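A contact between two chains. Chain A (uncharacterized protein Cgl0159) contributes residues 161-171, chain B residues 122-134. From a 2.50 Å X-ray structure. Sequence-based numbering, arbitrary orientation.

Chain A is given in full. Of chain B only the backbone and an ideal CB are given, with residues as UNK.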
# COMPACT_ATOMS: atom_id res chain seq x y z
N THR A 161 6.53 11.37 -3.63
CA THR A 161 7.26 11.58 -4.88
C THR A 161 8.75 11.33 -4.69
O THR A 161 9.42 10.80 -5.58
CB THR A 161 7.05 13.01 -5.42
OG1 THR A 161 5.65 13.27 -5.58
CG2 THR A 161 7.73 13.17 -6.78
N LEU A 162 9.28 11.72 -3.53
CA LEU A 162 10.69 11.50 -3.26
C LEU A 162 10.95 10.00 -3.21
O LEU A 162 11.91 9.50 -3.79
CB LEU A 162 11.09 12.14 -1.92
CG LEU A 162 11.06 13.67 -1.84
CD1 LEU A 162 11.31 14.11 -0.41
CD2 LEU A 162 12.12 14.24 -2.78
N GLU A 163 10.08 9.28 -2.51
CA GLU A 163 10.22 7.83 -2.38
C GLU A 163 10.07 7.10 -3.71
O GLU A 163 10.82 6.17 -4.01
CB GLU A 163 9.22 7.29 -1.35
CG GLU A 163 9.30 5.79 -1.13
CD GLU A 163 8.59 5.34 0.14
OE1 GLU A 163 7.56 5.94 0.49
OE2 GLU A 163 9.06 4.37 0.77
N ALA A 164 9.11 7.52 -4.53
CA ALA A 164 8.89 6.88 -5.82
C ALA A 164 10.07 7.15 -6.74
O ALA A 164 10.44 6.30 -7.56
CB ALA A 164 7.60 7.40 -6.45
N THR A 165 10.66 8.34 -6.62
CA THR A 165 11.81 8.70 -7.44
C THR A 165 12.99 7.82 -7.04
O THR A 165 13.75 7.36 -7.89
CB THR A 165 12.19 10.18 -7.27
OG1 THR A 165 11.14 11.01 -7.77
CG2 THR A 165 13.48 10.49 -8.01
N ALA A 166 13.13 7.59 -5.74
CA ALA A 166 14.21 6.76 -5.23
C ALA A 166 14.07 5.35 -5.81
O ALA A 166 15.06 4.73 -6.22
CB ALA A 166 14.17 6.70 -3.71
N HIS A 167 12.84 4.86 -5.86
CA HIS A 167 12.59 3.53 -6.41
C HIS A 167 12.93 3.49 -7.90
O HIS A 167 13.49 2.51 -8.38
CB HIS A 167 11.13 3.13 -6.18
CG HIS A 167 10.79 2.87 -4.74
ND1 HIS A 167 11.70 3.04 -3.72
CD2 HIS A 167 9.64 2.45 -4.15
CE1 HIS A 167 11.14 2.73 -2.57
NE2 HIS A 167 9.89 2.38 -2.80
N ALA A 168 12.60 4.56 -8.61
CA ALA A 168 12.89 4.62 -10.04
C ALA A 168 14.40 4.52 -10.27
O ALA A 168 14.85 3.82 -11.16
CB ALA A 168 12.35 5.91 -10.64
N VAL A 169 15.17 5.23 -9.45
CA VAL A 169 16.62 5.20 -9.57
C VAL A 169 17.13 3.80 -9.23
O VAL A 169 18.05 3.30 -9.88
CB VAL A 169 17.29 6.24 -8.64
CG1 VAL A 169 18.80 6.12 -8.73
CG2 VAL A 169 16.86 7.64 -9.05
N ASN A 170 16.55 3.17 -8.21
CA ASN A 170 16.95 1.82 -7.83
C ASN A 170 16.90 0.94 -9.06
O ASN A 170 17.87 0.28 -9.43
CB ASN A 170 16.00 1.23 -6.78
CG ASN A 170 16.15 1.86 -5.41
OD1 ASN A 170 15.41 1.51 -4.48
ND2 ASN A 170 17.10 2.77 -5.27
N GLU A 171 15.73 0.93 -9.70
CA GLU A 171 15.51 0.12 -10.90
C GLU A 171 16.37 0.52 -12.08
O GLU A 171 16.94 -0.34 -12.76
CB GLU A 171 14.04 0.18 -11.31
CG GLU A 171 13.08 -0.49 -10.33
CD GLU A 171 11.65 -0.49 -10.82
OE1 GLU A 171 11.41 -1.06 -11.91
OE2 GLU A 171 10.78 0.07 -10.13
N UNK B 122 7.01 20.22 5.98
CA UNK B 122 5.85 20.04 6.85
C UNK B 122 5.75 18.55 7.13
O UNK B 122 5.12 18.13 8.11
CB UNK B 122 4.57 20.58 6.22
N UNK B 123 6.39 17.76 6.28
CA UNK B 123 6.37 16.31 6.39
C UNK B 123 7.69 15.71 6.85
O UNK B 123 7.93 14.53 6.61
CB UNK B 123 5.98 15.70 5.04
N UNK B 124 8.55 16.48 7.52
CA UNK B 124 9.83 15.87 7.90
C UNK B 124 9.80 14.81 8.99
O UNK B 124 10.83 14.19 9.25
CB UNK B 124 10.78 16.98 8.35
N UNK B 125 8.65 14.57 9.60
CA UNK B 125 8.58 13.51 10.60
C UNK B 125 8.31 12.20 9.86
O UNK B 125 8.50 11.11 10.39
CB UNK B 125 7.50 13.79 11.65
N UNK B 126 7.86 12.33 8.62
CA UNK B 126 7.57 11.20 7.75
C UNK B 126 8.85 10.94 6.94
O UNK B 126 8.89 11.10 5.73
CB UNK B 126 6.37 11.47 6.85
N UNK B 127 9.89 10.53 7.67
CA UNK B 127 11.22 10.25 7.13
C UNK B 127 11.32 8.97 6.31
O UNK B 127 11.85 7.97 6.78
CB UNK B 127 12.22 10.18 8.28
N UNK B 128 10.83 9.02 5.07
CA UNK B 128 10.83 7.86 4.19
C UNK B 128 12.21 7.35 3.75
O UNK B 128 13.18 8.10 3.73
CB UNK B 128 10.01 8.20 2.94
N UNK B 129 12.27 6.06 3.42
CA UNK B 129 13.52 5.43 2.99
C UNK B 129 13.78 5.69 1.52
O UNK B 129 13.22 5.05 0.63
CB UNK B 129 13.48 3.92 3.26
N UNK B 130 14.68 6.65 1.30
CA UNK B 130 15.05 7.12 -0.03
C UNK B 130 16.47 6.85 -0.51
O UNK B 130 16.81 7.16 -1.65
CB UNK B 130 14.82 8.63 -0.08
N UNK B 131 17.32 6.29 0.35
CA UNK B 131 18.69 6.04 -0.06
C UNK B 131 19.07 4.57 -0.19
O UNK B 131 18.45 3.83 -0.95
CB UNK B 131 19.64 6.71 0.94
N UNK B 132 20.10 4.18 0.53
CA UNK B 132 20.57 2.80 0.52
C UNK B 132 19.53 1.86 1.11
O UNK B 132 18.76 2.24 1.99
CB UNK B 132 21.89 2.68 1.29
N UNK B 133 19.48 0.64 0.59
CA UNK B 133 18.61 -0.39 1.14
C UNK B 133 19.55 -1.57 1.33
O UNK B 133 20.64 -1.60 0.75
CB UNK B 133 17.42 -0.72 0.24
N UNK B 134 19.16 -2.53 2.16
CA UNK B 134 20.02 -3.67 2.43
C UNK B 134 20.50 -4.39 1.17
O UNK B 134 21.67 -4.76 1.07
CB UNK B 134 19.28 -4.66 3.33

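Chain A offers one face of a helix, on which Leu A162, Ala A166 and Asn A170 point toward the partner, and Glu A163, which sets out sideways, brings its carboxylate near; chain B crosses it as an irregular loop, and the CA atoms of Ala A166 and position 130 lie 5.3 Å apart.

Position 122 lies out of reach of the helix, so chain A sets no preference; it is Ser B122. At 123 the CB has nothing of chain A within 5.5 Å, yet CA-to-CB points toward the helix, where Leu A162 presents an apolar end. Only a long side chain could span the gap, and a large apolar or aromatic one would suit. It is Phe B123; its CE1 comes 4.3 Å from CD1 of Leu A162.

Positions 124, 125, 126 and 127 are out of reach. The type I turn from 123 to 126 suits many residues, and chain A does not choose among them. They are Glu B124, selenomethionine Met B125, Asp B126 and Asp B127.

At 128 the CB points toward chain A and its ideal position is 4.1 Å from Glu A163 OE1. A carboxylate calls for a donor, preferably a positive one: Arg or Lys, or a shorter polar residue such as Gln. The residue is Arg B128. Its NE gives a hydrogen bond within a salt bridge to Glu A163 OE1 at 3.0 Å, the oxygen lying at the edge of the guanidinium. Its NH1 forms a second salt bridge, very short at 2.4 Å, to OD2 of Asp B126.

Position 129 points sideways, and the nearest atom of chain A to its ideal CB is Glu A163 OE2 at 5.1 Å, so chain A leaves room for many side chains. It is Tyr B129, whose ring leads away. Two waters join its backbone to Glu A163 OE2: one accepts from Tyr B129 N (2.7 Å from the water oxygen), the other donates to Tyr B129 O (also 2.7 Å).

At 130 the ideal CB is 4.2 Å from Ala A166 CB and near Leu A162 O, so a small or beta-branched residue, Ala, Ser, Thr or Val, suits. Thr B130 lays CG2 4.2 Å from Glu A163 CA, while OG1 bonds elsewhere in the structure. Its carbonyl O is 3.4 Å from Ala A166 CB.

Position 131, at phi/psi -112/-124, has a backbone unusual for residues with a CB; Gly B131 accommodates it. Position 132 points away: Tyr B132. Position 133 points toward Asn A170 and immediately precedes a helix, favouring Asn, Asp, Ser or Thr; Asn B133 caps that helix. Position 134, out of reach, is Val B134.

Chain B, residues 122-134: SFEMDDRYTGYNV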
# COMPACT_ATOMS: atom_id res chain seq x y z
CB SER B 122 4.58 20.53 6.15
OG SER B 122 4.31 19.77 4.99
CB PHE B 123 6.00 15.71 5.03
CG PHE B 123 6.93 16.11 3.91
CD1 PHE B 123 8.16 15.48 3.74
CD2 PHE B 123 6.58 17.14 3.04
CE1 PHE B 123 9.03 15.87 2.72
CE2 PHE B 123 7.45 17.54 2.01
CZ PHE B 123 8.68 16.89 1.86
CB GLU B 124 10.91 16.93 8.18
CG GLU B 124 10.93 17.64 9.51
CD GLU B 124 12.15 18.55 9.64
OE1 GLU B 124 13.29 18.02 9.72
OE2 GLU B 124 11.98 19.79 9.63
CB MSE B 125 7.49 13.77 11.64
CG MSE B 125 7.81 14.89 12.63
SE MSE B 125 9.63 14.81 13.32
CE MSE B 125 9.60 13.06 14.13
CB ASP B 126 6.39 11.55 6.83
CG ASP B 126 6.07 10.46 5.82
OD1 ASP B 126 6.30 9.27 6.12
OD2 ASP B 126 5.57 10.81 4.74
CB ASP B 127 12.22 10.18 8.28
CG ASP B 127 13.53 10.86 7.97
OD1 ASP B 127 13.97 10.81 6.80
OD2 ASP B 127 14.13 11.44 8.90
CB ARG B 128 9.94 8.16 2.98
CG ARG B 128 8.48 8.33 3.37
CD ARG B 128 7.72 9.24 2.42
NE ARG B 128 6.68 8.53 1.67
CZ ARG B 128 5.38 8.65 1.90
NH1 ARG B 128 4.93 9.45 2.86
NH2 ARG B 128 4.52 7.96 1.17
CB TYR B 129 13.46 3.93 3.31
CG TYR B 129 13.71 3.70 4.78
CD1 TYR B 129 14.89 3.11 5.22
CD2 TYR B 129 12.80 4.15 5.74
CE1 TYR B 129 15.17 2.99 6.58
CE2 TYR B 129 13.07 4.04 7.10
CZ TYR B 129 14.26 3.46 7.51
OH TYR B 129 14.53 3.35 8.86
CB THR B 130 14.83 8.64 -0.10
OG1 THR B 130 15.66 9.28 0.89
CG2 THR B 130 13.38 9.00 0.18
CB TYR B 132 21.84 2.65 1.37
CG TYR B 132 23.15 2.91 0.68
CD1 TYR B 132 23.63 2.04 -0.30
CD2 TYR B 132 23.94 4.01 1.03
CE1 TYR B 132 24.87 2.25 -0.91
CE2 TYR B 132 25.18 4.23 0.43
CZ TYR B 132 25.64 3.35 -0.53
OH TYR B 132 26.86 3.56 -1.12
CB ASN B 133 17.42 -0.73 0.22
CG ASN B 133 17.83 -1.11 -1.19
OD1 ASN B 133 18.97 -1.50 -1.45
ND2 ASN B 133 16.88 -1.01 -2.12
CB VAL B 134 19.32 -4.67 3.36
CG1 VAL B 134 20.17 -5.92 3.52
CG2 VAL B 134 19.09 -4.02 4.72
O HOH W 1 10.02 4.53 3.65
O HOH W 2 11.40 3.05 0.50
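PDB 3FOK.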